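Putative cell wall hydrolase phosphatase-associated protein (Clostridioides difficile, PDB 7CFL) is an autolysin, here as its C-terminal NlpC/P60 catalytic domain, which probably cleaves cell-wall peptides as a cysteine endopeptidase of the C40 family. Local coordinates at residues K22-K27 with Q46-K51; D80-D85 with S120-S125; G92-V97 with R130-R135; I107-S110 with K116-I119. All coordinates share one frame; numbering follows the deposited sequence.

Interaction 1: residues K22-K27 with Q46-K51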
loop_
_atom_site.group_PDB
_atom_site.type_symbol
_atom_site.label_atom_id
_atom_site.label_comp_id
_atom_site.label_asym_id
_atom_site.label_seq_id
_atom_site.Cartn_x
_atom_site.Cartn_y
_atom_site.Cartn_z
ATOM N N LYS A 22 2.488 2.602 11.167
ATOM C CA LYS A 22 3.783 3.250 11.517
ATOM C C LYS A 22 4.556 2.417 12.562
ATOM O O LYS A 22 5.805 2.492 12.534
ATOM C CB LYS A 22 3.571 4.698 11.949
ATOM C CG LYS A 22 3.195 5.615 10.795
ATOM C CD LYS A 22 3.417 7.067 11.121
ATOM C CE LYS A 22 2.838 7.960 10.052
ATOM N NZ LYS A 22 2.765 9.372 10.477
ATOM N N THR A 23 3.872 1.638 13.416
ATOM C CA THR A 23 4.540 0.766 14.432
ATOM C C THR A 23 5.366 -0.304 13.712
ATOM O O THR A 23 6.281 -0.869 14.357
ATOM C CB THR A 23 3.607 0.053 15.426
ATOM O OG1 THR A 23 2.791 -0.948 14.815
ATOM C CG2 THR A 23 2.739 0.990 16.231
ATOM N N LEU A 24 5.055 -0.607 12.451
ATOM C CA LEU A 24 5.732 -1.674 11.676
ATOM C C LEU A 24 6.878 -1.113 10.828
ATOM O O LEU A 24 7.454 -1.907 10.041
ATOM C CB LEU A 24 4.700 -2.412 10.826
ATOM C CG LEU A 24 3.498 -3.005 11.559
ATOM C CD1 LEU A 24 2.488 -3.543 10.572
ATOM C CD2 LEU A 24 3.916 -4.119 12.509
ATOM N N LEU A 25 7.141 0.209 10.861
ATOM C CA LEU A 25 8.288 0.830 10.140
ATOM C C LEU A 25 9.556 0.038 10.453
ATOM O O LEU A 25 9.766 -0.289 11.637
ATOM C CB LEU A 25 8.472 2.307 10.518
ATOM C CG LEU A 25 7.520 3.268 9.794
ATOM C CD1 LEU A 25 7.439 4.605 10.502
ATOM C CD2 LEU A 25 7.946 3.466 8.351
ATOM N N GLY A 26 10.322 -0.283 9.408
ATOM C CA GLY A 26 11.633 -0.934 9.529
ATOM C C GLY A 26 11.518 -2.444 9.469
ATOM O O GLY A 26 12.598 -3.097 9.474
ATOM N N LYS A 27 10.295 -3.004 9.460
ATOM C CA LYS A 27 10.112 -4.485 9.478
ATOM C C LYS A 27 10.470 -5.001 8.091
ATOM O O LYS A 27 10.180 -4.345 7.098
ATOM C CB LYS A 27 8.707 -4.877 9.927
ATOM C CG LYS A 27 8.412 -4.520 11.387
ATOM C CD LYS A 27 7.435 -5.420 12.064
ATOM C CE LYS A 27 8.108 -6.373 13.017
ATOM N NZ LYS A 27 8.523 -5.685 14.258
ATOM N N GLN A 46 -2.907 -5.935 3.719
ATOM C CA GLN A 46 -3.891 -6.869 4.317
ATOM C C GLN A 46 -3.757 -6.864 5.845
ATOM O O GLN A 46 -4.787 -6.826 6.530
ATOM C CB GLN A 46 -3.783 -8.277 3.731
ATOM C CG GLN A 46 -5.023 -9.113 3.987
ATOM C CD GLN A 46 -4.824 -10.541 3.563
ATOM O OE1 GLN A 46 -3.890 -11.207 4.044
ATOM N NE2 GLN A 46 -5.728 -11.047 2.756
ATOM N N TYR A 47 -2.551 -7.113 6.372
ATOM C CA TYR A 47 -2.326 -7.258 7.824
ATOM C C TYR A 47 -2.722 -5.977 8.576
ATOM O O TYR A 47 -3.446 -6.019 9.620
ATOM C CB TYR A 47 -0.860 -7.594 8.056
ATOM C CG TYR A 47 -0.500 -7.760 9.513
ATOM C CD1 TYR A 47 -0.745 -8.949 10.197
ATOM C CD2 TYR A 47 0.133 -6.739 10.199
ATOM C CE1 TYR A 47 -0.388 -9.091 11.529
ATOM C CE2 TYR A 47 0.496 -6.860 11.522
ATOM C CZ TYR A 47 0.252 -8.050 12.187
ATOM O OH TYR A 47 0.640 -8.161 13.485
ATOM N N VAL A 48 -2.316 -4.823 8.028
ATOM C CA VAL A 48 -2.603 -3.518 8.681
ATOM C C VAL A 48 -4.131 -3.356 8.739
ATOM O O VAL A 48 -4.635 -2.996 9.804
ATOM C CB VAL A 48 -1.925 -2.347 7.937
ATOM C CG1 VAL A 48 -2.573 -0.999 8.273
ATOM C CG2 VAL A 48 -0.425 -2.321 8.178
ATOM N N MET A 49 -4.831 -3.533 7.618
ATOM C CA MET A 49 -6.308 -3.366 7.551
ATOM C C MET A 49 -7.023 -4.298 8.533
ATOM O O MET A 49 -7.946 -3.844 9.238
ATOM C CB MET A 49 -6.805 -3.581 6.120
ATOM C CG MET A 49 -6.546 -2.361 5.195
ATOM S SD MET A 49 -7.168 -0.776 5.857
ATOM C CE MET A 49 -6.225 0.319 4.796
ATOM N N LYS A 50 -6.595 -5.564 8.610
ATOM C CA LYS A 50 -7.246 -6.593 9.460
ATOM C C LYS A 50 -7.023 -6.255 10.951
ATOM O O LYS A 50 -7.979 -6.377 11.724
ATOM C CB LYS A 50 -6.704 -7.987 9.106
ATOM C CG LYS A 50 -7.192 -9.124 9.999
ATOM C CD LYS A 50 -6.580 -10.468 9.645
ATOM C CE LYS A 50 -5.146 -10.637 10.116
ATOM N NZ LYS A 50 -4.626 -12.003 9.849
ATOM N N LYS A 51 -5.812 -5.826 11.326
ATOM C CA LYS A 51 -5.381 -5.717 12.748
ATOM C C LYS A 51 -5.806 -4.370 13.328
ATOM O O LYS A 51 -6.113 -4.313 14.540
ATOM C CB LYS A 51 -3.872 -5.893 12.879
ATOM C CG LYS A 51 -3.417 -7.337 12.739
ATOM C CD LYS A 51 -3.601 -8.200 13.987
ATOM C CE LYS A 51 -2.395 -9.065 14.284
ATOM N NZ LYS A 51 -2.629 -9.982 15.422
#
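Leu24 meets Tyr47 and Val48 where the loop after helix 13-22 of the NlpC/P60 domain folds back against the middle of helix 41-53. The contact is small, about 97 Å² in total, and wholly apolar, with a single methyl, Leu24 CD1, reaching the helix. Tyr47 comes first. With CG anti to its backbone N (chi1 180°), its ring stands off the helix and offers an edge to the leucine: Leu24 CD1 lies near the ring plane, 4.0 Å from Tyr47 CE2 and equally close to CD2. Phe39 also meets this ring, with the two planes inclined at about 55°. Val48, the next residue, receives the same methyl on its CG2 branch, Leu24 CD1 to Val48 CG2 being 4.0 Å, while Val17 and Ala21 of helix 13-22 pack on its side chain too. The leucine is presented by two overlapping tight turns, a type I turn from Lys22 to Leu25 and a type II turn from Leu24 to Lys27, the latter closed by Lys27 N to Leu24 O at 3.1 Å. One helical turn beyond Tyr47, Lys51 lays its aliphatic chain over one ring face, with Lys51 CG 3.7 Å above the Tyr47 plane and displaced toward the rim.

Interaction 2: residues D80-D85 with S120-S125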
loop_
_atom_site.group_PDB
_atom_site.type_symbol
_atom_site.label_atom_id
_atom_site.label_comp_id
_atom_site.label_asym_id
_atom_site.label_seq_id
_atom_site.Cartn_x
_atom_site.Cartn_y
_atom_site.Cartn_z
ATOM N N ASP A 80 -6.532 5.400 2.225
ATOM C CA ASP A 80 -6.774 4.857 0.872
ATOM C C ASP A 80 -5.599 3.959 0.472
ATOM O O ASP A 80 -4.492 4.239 0.823
ATOM C CB ASP A 80 -6.989 5.965 -0.170
ATOM C CG ASP A 80 -8.245 6.762 0.046
ATOM O OD1 ASP A 80 -9.164 6.252 0.733
ATOM O OD2 ASP A 80 -8.310 7.863 -0.566
ATOM N N LEU A 81 -5.873 2.917 -0.283
ATOM C CA LEU A 81 -4.846 2.075 -0.910
ATOM C C LEU A 81 -4.479 2.683 -2.255
ATOM O O LEU A 81 -5.401 3.062 -3.009
ATOM C CB LEU A 81 -5.377 0.640 -1.053
ATOM C CG LEU A 81 -5.748 -0.037 0.258
ATOM C CD1 LEU A 81 -6.260 -1.444 0.025
ATOM C CD2 LEU A 81 -4.575 -0.063 1.212
ATOM N N VAL A 82 -3.178 2.758 -2.549
ATOM C CA VAL A 82 -2.681 3.309 -3.837
ATOM C C VAL A 82 -1.932 2.189 -4.546
ATOM O O VAL A 82 -1.204 1.442 -3.862
ATOM C CB VAL A 82 -1.818 4.567 -3.622
ATOM C CG1 VAL A 82 -2.692 5.778 -3.314
ATOM C CG2 VAL A 82 -0.711 4.343 -2.596
ATOM N N PHE A 83 -2.148 2.018 -5.840
ATOM C CA PHE A 83 -1.660 0.858 -6.639
ATOM C C PHE A 83 -0.718 1.329 -7.766
ATOM O O PHE A 83 -0.889 2.365 -8.428
ATOM C CB PHE A 83 -2.841 0.062 -7.191
ATOM C CG PHE A 83 -3.752 -0.449 -6.115
ATOM C CD1 PHE A 83 -3.363 -1.589 -5.402
ATOM C CD2 PHE A 83 -4.864 0.248 -5.659
ATOM C CE1 PHE A 83 -4.128 -2.057 -4.350
ATOM C CE2 PHE A 83 -5.633 -0.231 -4.606
ATOM C CZ PHE A 83 -5.242 -1.372 -3.930
ATOM N N PHE A 84 0.290 0.526 -8.063
ATOM C CA PHE A 84 1.339 0.808 -9.068
ATOM C C PHE A 84 1.621 -0.425 -9.916
ATOM O O PHE A 84 1.394 -1.556 -9.455
ATOM C CB PHE A 84 2.619 1.295 -8.401
ATOM C CG PHE A 84 2.393 2.416 -7.425
ATOM C CD1 PHE A 84 2.533 3.743 -7.813
ATOM C CD2 PHE A 84 1.929 2.135 -6.152
ATOM C CE1 PHE A 84 2.307 4.754 -6.893
ATOM C CE2 PHE A 84 1.700 3.146 -5.242
ATOM C CZ PHE A 84 1.868 4.454 -5.622
ATOM N N ASP A 85 2.124 -0.197 -11.122
ATOM C CA ASP A 85 2.607 -1.276 -12.025
ATOM C C ASP A 85 4.144 -1.368 -11.941
ATOM O O ASP A 85 4.749 -0.646 -11.129
ATOM C CB ASP A 85 2.044 -1.078 -13.439
ATOM C CG ASP A 85 2.445 0.207 -14.137
ATOM O OD1 ASP A 85 1.687 0.641 -15.031
ATOM O OD2 ASP A 85 3.498 0.764 -13.783
ATOM N N SER A 120 7.412 6.478 1.316
ATOM C CA SER A 120 7.823 6.993 -0.011
ATOM C C SER A 120 6.707 7.920 -0.496
ATOM O O SER A 120 5.592 7.840 0.071
ATOM C CB SER A 120 8.060 5.908 -1.017
ATOM O OG SER A 120 8.907 4.898 -0.506
ATOM N N ASN A 121 7.034 8.774 -1.460
ATOM C CA ASN A 121 6.117 9.799 -2.010
ATOM C C ASN A 121 5.620 9.347 -3.397
ATOM O O ASN A 121 6.419 9.130 -4.308
ATOM C CB ASN A 121 6.791 11.170 -2.003
ATOM C CG ASN A 121 5.755 12.261 -2.083
ATOM O OD1 ASN A 121 5.199 12.478 -3.150
ATOM N ND2 ASN A 121 5.434 12.863 -0.943
ATOM N N ILE A 122 4.312 9.250 -3.577
ATOM C CA ILE A 122 3.707 8.806 -4.870
ATOM C C ILE A 122 4.006 9.842 -5.978
ATOM O O ILE A 122 3.835 9.471 -7.149
ATOM C CB ILE A 122 2.203 8.512 -4.681
ATOM C CG1 ILE A 122 1.356 9.787 -4.616
ATOM C CG2 ILE A 122 1.976 7.599 -3.469
ATOM C CD1 ILE A 122 -0.110 9.532 -4.452
ATOM N N ASN A 123 4.464 11.060 -5.646
ATOM C CA ASN A 123 4.746 12.143 -6.626
ATOM C C ASN A 123 6.215 12.110 -7.049
ATOM O O ASN A 123 6.569 12.842 -8.005
ATOM C CB ASN A 123 4.364 13.530 -6.104
ATOM C CG ASN A 123 2.898 13.624 -5.749
ATOM O OD1 ASN A 123 2.043 13.285 -6.567
ATOM N ND2 ASN A 123 2.602 14.110 -4.548
ATOM N N SER A 124 7.043 11.295 -6.395
ATOM C CA SER A 124 8.465 11.102 -6.770
ATOM C C SER A 124 8.504 10.566 -8.205
ATOM O O SER A 124 7.540 9.884 -8.612
ATOM C CB SER A 124 9.164 10.177 -5.820
ATOM O OG SER A 124 8.758 8.852 -6.089
ATOM N N SER A 125 9.574 10.858 -8.941
ATOM C CA SER A 125 9.743 10.446 -10.357
ATOM C C SER A 125 9.498 8.937 -10.482
ATOM O O SER A 125 8.784 8.541 -11.426
ATOM C CB SER A 125 11.088 10.853 -10.911
ATOM O OG SER A 125 12.154 10.218 -10.220
#
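Val82 and Ile122 have the closest backbones here, their CA atoms 8.5 Å apart. Strands 81-84 and 118-121 belong to one antiparallel sheet, with strands 96-102 and 105-110 between them, and the contact is made by side chains. Just past the end of strand 118-121, a type I turn from Asn121 to Ser124 carries Ile122 back over the sheet toward strand 81-84, where it meets Val82 and Phe84. Its CG2 branch does the touching. It lies at the edge of the Phe84 ring, in the ring plane, 3.8 Å from Phe84 CZ, and the two side chains cross at about a right angle. The same Ile122 CG2 approaches Val82 CG2 more loosely, at 4.3 Å. The first torsion of Ile122 (chi1 77°) places CG1 between backbone N and carbonyl carbon and leaves CG2 beside the N, facing Phe84. Met106 packs on all three residues, joining them in a buried apolar cluster. The turn behind the isoleucine is braced by polar groups: Asn123 N donates to Asn121 OD1 in an Asx turn, and Ser124, N-cap of helix 125-128, adds a second bond to the turn's acceptor, Ser124 OG to Asn121 O at 3.0 Å.

Interaction 3: residues G92-V97 with R130-R135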
loop_
_atom_site.group_PDB
_atom_site.type_symbol
_atom_site.label_atom_id
_atom_site.label_comp_id
_atom_site.label_asym_id
_atom_site.label_seq_id
_atom_site.Cartn_x
_atom_site.Cartn_y
_atom_site.Cartn_z
ATOM N N GLY A 92 0.672 -3.343 -17.808
ATOM C CA GLY A 92 0.030 -2.355 -16.920
ATOM C C GLY A 92 -0.576 -3.044 -15.703
ATOM O O GLY A 92 -1.358 -2.395 -14.969
ATOM N N SER A 93 -0.225 -4.316 -15.476
ATOM C CA SER A 93 -0.760 -5.142 -14.359
ATOM C C SER A 93 -0.292 -4.540 -13.028
ATOM O O SER A 93 0.895 -4.172 -12.923
ATOM C CB SER A 93 -0.353 -6.589 -14.484
ATOM O OG SER A 93 -0.843 -7.345 -13.386
ATOM N N VAL A 94 -1.207 -4.388 -12.070
ATOM C CA VAL A 94 -0.868 -3.905 -10.707
ATOM C C VAL A 94 0.036 -4.955 -10.032
ATOM O O VAL A 94 -0.314 -6.141 -10.062
ATOM C CB VAL A 94 -2.137 -3.625 -9.888
ATOM C CG1 VAL A 94 -1.816 -3.418 -8.416
ATOM C CG2 VAL A 94 -2.921 -2.439 -10.461
ATOM N N SER A 95 1.162 -4.503 -9.497
ATOM C CA SER A 95 2.207 -5.337 -8.846
ATOM C C SER A 95 2.669 -4.752 -7.493
ATOM O O SER A 95 3.530 -5.395 -6.826
ATOM C CB SER A 95 3.367 -5.491 -9.793
ATOM O OG SER A 95 3.852 -4.217 -10.204
ATOM N N HIS A 96 2.150 -3.587 -7.082
ATOM C CA HIS A 96 2.563 -2.924 -5.817
ATOM C C HIS A 96 1.391 -2.132 -5.235
ATOM O O HIS A 96 0.461 -1.715 -5.982
ATOM C CB HIS A 96 3.819 -2.066 -6.037
ATOM C CG HIS A 96 4.517 -1.689 -4.771
ATOM N ND1 HIS A 96 5.163 -2.628 -3.956
ATOM C CD2 HIS A 96 4.652 -0.491 -4.165
ATOM C CE1 HIS A 96 5.680 -1.999 -2.921
ATOM N NE2 HIS A 96 5.374 -0.680 -3.023
ATOM N N VAL A 97 1.409 -1.952 -3.929
ATOM C CA VAL A 97 0.339 -1.246 -3.173
ATOM C C VAL A 97 0.984 -0.630 -1.940
ATOM O O VAL A 97 1.858 -1.283 -1.302
ATOM C CB VAL A 97 -0.817 -2.194 -2.781
ATOM C CG1 VAL A 97 -0.367 -3.392 -1.935
ATOM C CG2 VAL A 97 -1.925 -1.492 -2.043
ATOM N N ARG A 130 4.193 5.139 -12.556
ATOM C CA ARG A 130 3.718 3.743 -12.355
ATOM C C ARG A 130 2.340 3.710 -11.673
ATOM O O ARG A 130 1.720 2.618 -11.631
ATOM C CB ARG A 130 4.748 2.973 -11.525
ATOM C CG ARG A 130 6.101 2.825 -12.203
ATOM C CD ARG A 130 7.189 2.452 -11.215
ATOM N NE ARG A 130 6.908 1.160 -10.625
ATOM C CZ ARG A 130 7.088 0.822 -9.346
ATOM N NH1 ARG A 130 7.544 1.698 -8.458
ATOM N NH2 ARG A 130 6.790 -0.406 -8.949
ATOM N N TYR A 131 1.843 4.853 -11.193
ATOM C CA TYR A 131 0.521 4.961 -10.523
ATOM C C TYR A 131 -0.568 4.405 -11.444
ATOM O O TYR A 131 -0.658 4.847 -12.628
ATOM C CB TYR A 131 0.222 6.404 -10.121
ATOM C CG TYR A 131 -1.094 6.596 -9.425
ATOM C CD1 TYR A 131 -1.158 6.719 -8.046
ATOM C CD2 TYR A 131 -2.288 6.686 -10.138
ATOM C CE1 TYR A 131 -2.363 6.848 -7.385
ATOM C CE2 TYR A 131 -3.504 6.801 -9.485
ATOM C CZ TYR A 131 -3.543 6.914 -8.108
ATOM O OH TYR A 131 -4.729 7.069 -7.449
ATOM N N VAL A 132 -1.409 3.511 -10.907
ATOM C CA VAL A 132 -2.534 2.887 -11.669
ATOM C C VAL A 132 -3.868 3.458 -11.185
ATOM O O VAL A 132 -4.593 4.058 -12.020
ATOM C CB VAL A 132 -2.517 1.352 -11.626
ATOM C CG1 VAL A 132 -3.773 0.771 -12.284
ATOM C CG2 VAL A 132 -1.253 0.814 -12.284
ATOM N N ASN A 133 -4.207 3.251 -9.925
ATOM C CA ASN A 133 -5.529 3.556 -9.340
ATOM C C ASN A 133 -5.425 3.573 -7.815
ATOM O O ASN A 133 -4.324 3.338 -7.242
ATOM C CB ASN A 133 -6.619 2.601 -9.831
ATOM C CG ASN A 133 -6.622 1.212 -9.220
ATOM O OD1 ASN A 133 -5.619 0.762 -8.672
ATOM N ND2 ASN A 133 -7.748 0.534 -9.343
ATOM N N ALA A 134 -6.561 3.819 -7.182
ATOM C CA ALA A 134 -6.677 3.897 -5.727
ATOM C C ALA A 134 -8.028 3.333 -5.321
ATOM O O ALA A 134 -8.966 3.378 -6.132
ATOM C CB ALA A 134 -6.467 5.312 -5.302
ATOM N N ARG A 135 -8.120 2.843 -4.092
ATOM C CA ARG A 135 -9.354 2.282 -3.512
ATOM C C ARG A 135 -9.505 2.728 -2.054
ATOM O O ARG A 135 -8.487 2.765 -1.305
ATOM C CB ARG A 135 -9.338 0.757 -3.575
ATOM C CG ARG A 135 -9.355 0.178 -4.973
ATOM C CD ARG A 135 -10.708 0.316 -5.620
ATOM N NE ARG A 135 -10.676 -0.288 -6.933
ATOM C CZ ARG A 135 -11.692 -0.276 -7.805
ATOM N NH1 ARG A 135 -12.866 0.232 -7.476
ATOM N NH2 ARG A 135 -11.549 -0.854 -8.978
#
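Beside the probable active site of this NlpC/P60 domain, Val94 packs on Val132 where two segments of the antiparallel sheet meet around the end of strand 81-84. They flank that strand, one leading into strand 96-102 and the other forming most of strand 131-136. In the first, a classic beta bulge sets two residues, Ser95 and His96, opposite the single Phe84. The firmest packing is between the two valines: Val94 CG2 rests against Val132 CG1 at 3.8 Å, with Val132 CB only slightly farther away, and the side chains meet at a slant. Toward the interior the contact thins out to His96, which together with Cys41 and His108 is consistent with the Cys-His-His triad of the family. Arg130 bends at its third torsion (chi3 63°), bringing the guanidinium obliquely toward the CB of His96, where Arg130 NH2 stands 4.5 Å from His96 CB, a marginal approach. The guanidinium is directed elsewhere, with NE donating to Asp85 O and a cation-pi contact to Tyr126. The imidazole likewise finds its polar partner outside the two segments: in the modelled conformer, one of two, His96 NE2 is hydrogen-bonded to His108 ND1. A citrate, likely a crystallisation component, lies about 5 Å from the His96 side chain and may mark the pocket. At the exposed margin, Val132 turns CG1 away from its own amide nitrogen (chi1 174°), and CG1 and CG2 both come near Val94 CG2; Val132 CG2 also lies 4.2 Å from Gly92 O.

Interaction 4: residues I107-S110 with K116-I119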
loop_
_atom_site.group_PDB
_atom_site.type_symbol
_atom_site.label_atom_id
_atom_site.label_comp_id
_atom_site.label_asym_id
_atom_site.label_seq_id
_atom_site.Cartn_x
_atom_site.Cartn_y
_atom_site.Cartn_z
ATOM N N ILE A 107 2.795 4.728 3.179
ATOM C CA ILE A 107 3.575 3.688 3.903
ATOM C C ILE A 107 3.410 2.368 3.144
ATOM O O ILE A 107 2.302 2.031 2.753
ATOM C CB ILE A 107 3.197 3.611 5.385
ATOM C CG1 ILE A 107 4.116 2.633 6.168
ATOM C CG2 ILE A 107 1.743 3.220 5.558
ATOM C CD1 ILE A 107 4.094 2.901 7.649
ATOM N N HIS A 108 4.487 1.569 3.049
ATOM C CA HIS A 108 4.445 0.332 2.235
ATOM C C HIS A 108 5.609 -0.567 2.610
ATOM O O HIS A 108 6.607 -0.077 3.159
ATOM C CB HIS A 108 4.418 0.612 0.721
ATOM C CG HIS A 108 5.591 1.354 0.186
ATOM N ND1 HIS A 108 6.205 1.014 -1.010
ATOM C CD2 HIS A 108 6.315 2.372 0.694
ATOM C CE1 HIS A 108 7.214 1.827 -1.230
ATOM N NE2 HIS A 108 7.302 2.665 -0.205
ATOM N N ALA A 109 5.504 -1.795 2.163
ATOM C CA ALA A 109 6.588 -2.783 2.318
ATOM C C ALA A 109 7.383 -2.717 1.001
ATOM O O ALA A 109 6.923 -3.287 -0.014
ATOM C CB ALA A 109 5.961 -4.098 2.548
ATOM N N SER A 110 8.481 -1.971 0.965
ATOM C CA SER A 110 9.193 -1.661 -0.295
ATOM C C SER A 110 10.132 -2.820 -0.621
ATOM O O SER A 110 11.029 -3.089 0.191
ATOM C CB SER A 110 9.937 -0.371 -0.220
ATOM O OG SER A 110 10.879 -0.315 -1.271
ATOM N N LYS A 116 12.240 -3.042 3.365
ATOM C CA LYS A 116 11.592 -2.911 4.688
ATOM C C LYS A 116 10.369 -2.008 4.536
ATOM O O LYS A 116 10.328 -1.236 3.571
ATOM C CB LYS A 116 12.573 -2.332 5.713
ATOM C CG LYS A 116 13.074 -0.926 5.399
ATOM C CD LYS A 116 14.160 -0.378 6.323
ATOM C CE LYS A 116 15.238 -1.376 6.681
ATOM N NZ LYS A 116 16.416 -0.710 7.282
ATOM N N VAL A 117 9.462 -2.078 5.498
ATOM C CA VAL A 117 8.333 -1.115 5.637
ATOM C C VAL A 117 8.947 0.277 5.788
ATOM O O VAL A 117 9.790 0.521 6.722
ATOM C CB VAL A 117 7.417 -1.460 6.817
ATOM C CG1 VAL A 117 6.326 -0.424 6.999
ATOM C CG2 VAL A 117 6.820 -2.848 6.687
ATOM N N THR A 118 8.532 1.189 4.916
ATOM C CA THR A 118 9.152 2.521 4.814
ATOM C C THR A 118 8.080 3.463 4.284
ATOM O O THR A 118 6.961 3.002 3.955
ATOM C CB THR A 118 10.390 2.539 3.905
ATOM O OG1 THR A 118 11.049 3.792 4.085
ATOM C CG2 THR A 118 10.086 2.363 2.432
ATOM N N ILE A 119 8.475 4.714 4.180
ATOM C CA ILE A 119 7.587 5.787 3.647
ATOM C C ILE A 119 8.220 6.343 2.369
ATOM O O ILE A 119 9.436 6.668 2.383
ATOM C CB ILE A 119 7.352 6.845 4.735
ATOM C CG1 ILE A 119 6.424 6.307 5.830
ATOM C CG2 ILE A 119 6.803 8.131 4.122
ATOM C CD1 ILE A 119 6.439 7.120 7.096
#
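His108 and Thr118 form the tight centre of a beta hairpin, an antiparallel hydrogen-bonded pair in which His108 N reaches Thr118 O at 3.0 Å and Thr118 N reaches His108 O at 2.9 Å. A CA-H...O contact accompanies the pair, Val117 CA to His108 O at 3.2 Å. Side chains reinforce the pair on its own face of the sheet. Thr118 CG2, held between its backbone N and carbonyl carbon, touches Ser110 CB and His108 NE2, each at 3.8 Å. The imidazole lies alongside the threonine; its NE2 is bonded to Ser120 OG, and this bond, with a second partner at ND1, would fix its rotation. On the other face Ile107 CG1 meets Val117 CG1 at 3.9 Å, and Ala109 and Val117 form a non-hydrogen-bonded pair with CA atoms 4.1 Å apart.

Toward Ser110 and Lys116 the ladder slackens. Ser110 N donates to Lys116 O over a long 3.3 Å, and the return bond is weak. The Lys116 side chain is exposed and turns to solvent.

Strand 105-110 lies between strand 96-102 and strand 118-121, one of the two edge strands. Phe44 of helix 41-53 covers Ile107, Ala109 and Val117, while the backbone of Val117 also bonds to Gly26 and Lys27 of the loop after helix 13-22.

Interactions 2, 3 and 4 all work within one antiparallel sheet, whereas interaction 1 joins a loop to a helix packed beside it. Only interaction 4 pairs adjacent strands, and it alone relies on backbone hydrogen bonds; interactions 2 and 3 reach between non-neighbouring strands and the turns at their ends, mainly through apolar side chains. Interactions 1 and 2, about 17 Å apart between centres, are small buried contacts on opposite sides of the chain's centre, while interaction 3 is partly open at its glycine end and interaction 4 at Lys116. Interaction 4 touches the other three, by backbone bonds to interaction 1 and through its imidazole to interactions 2 and 3.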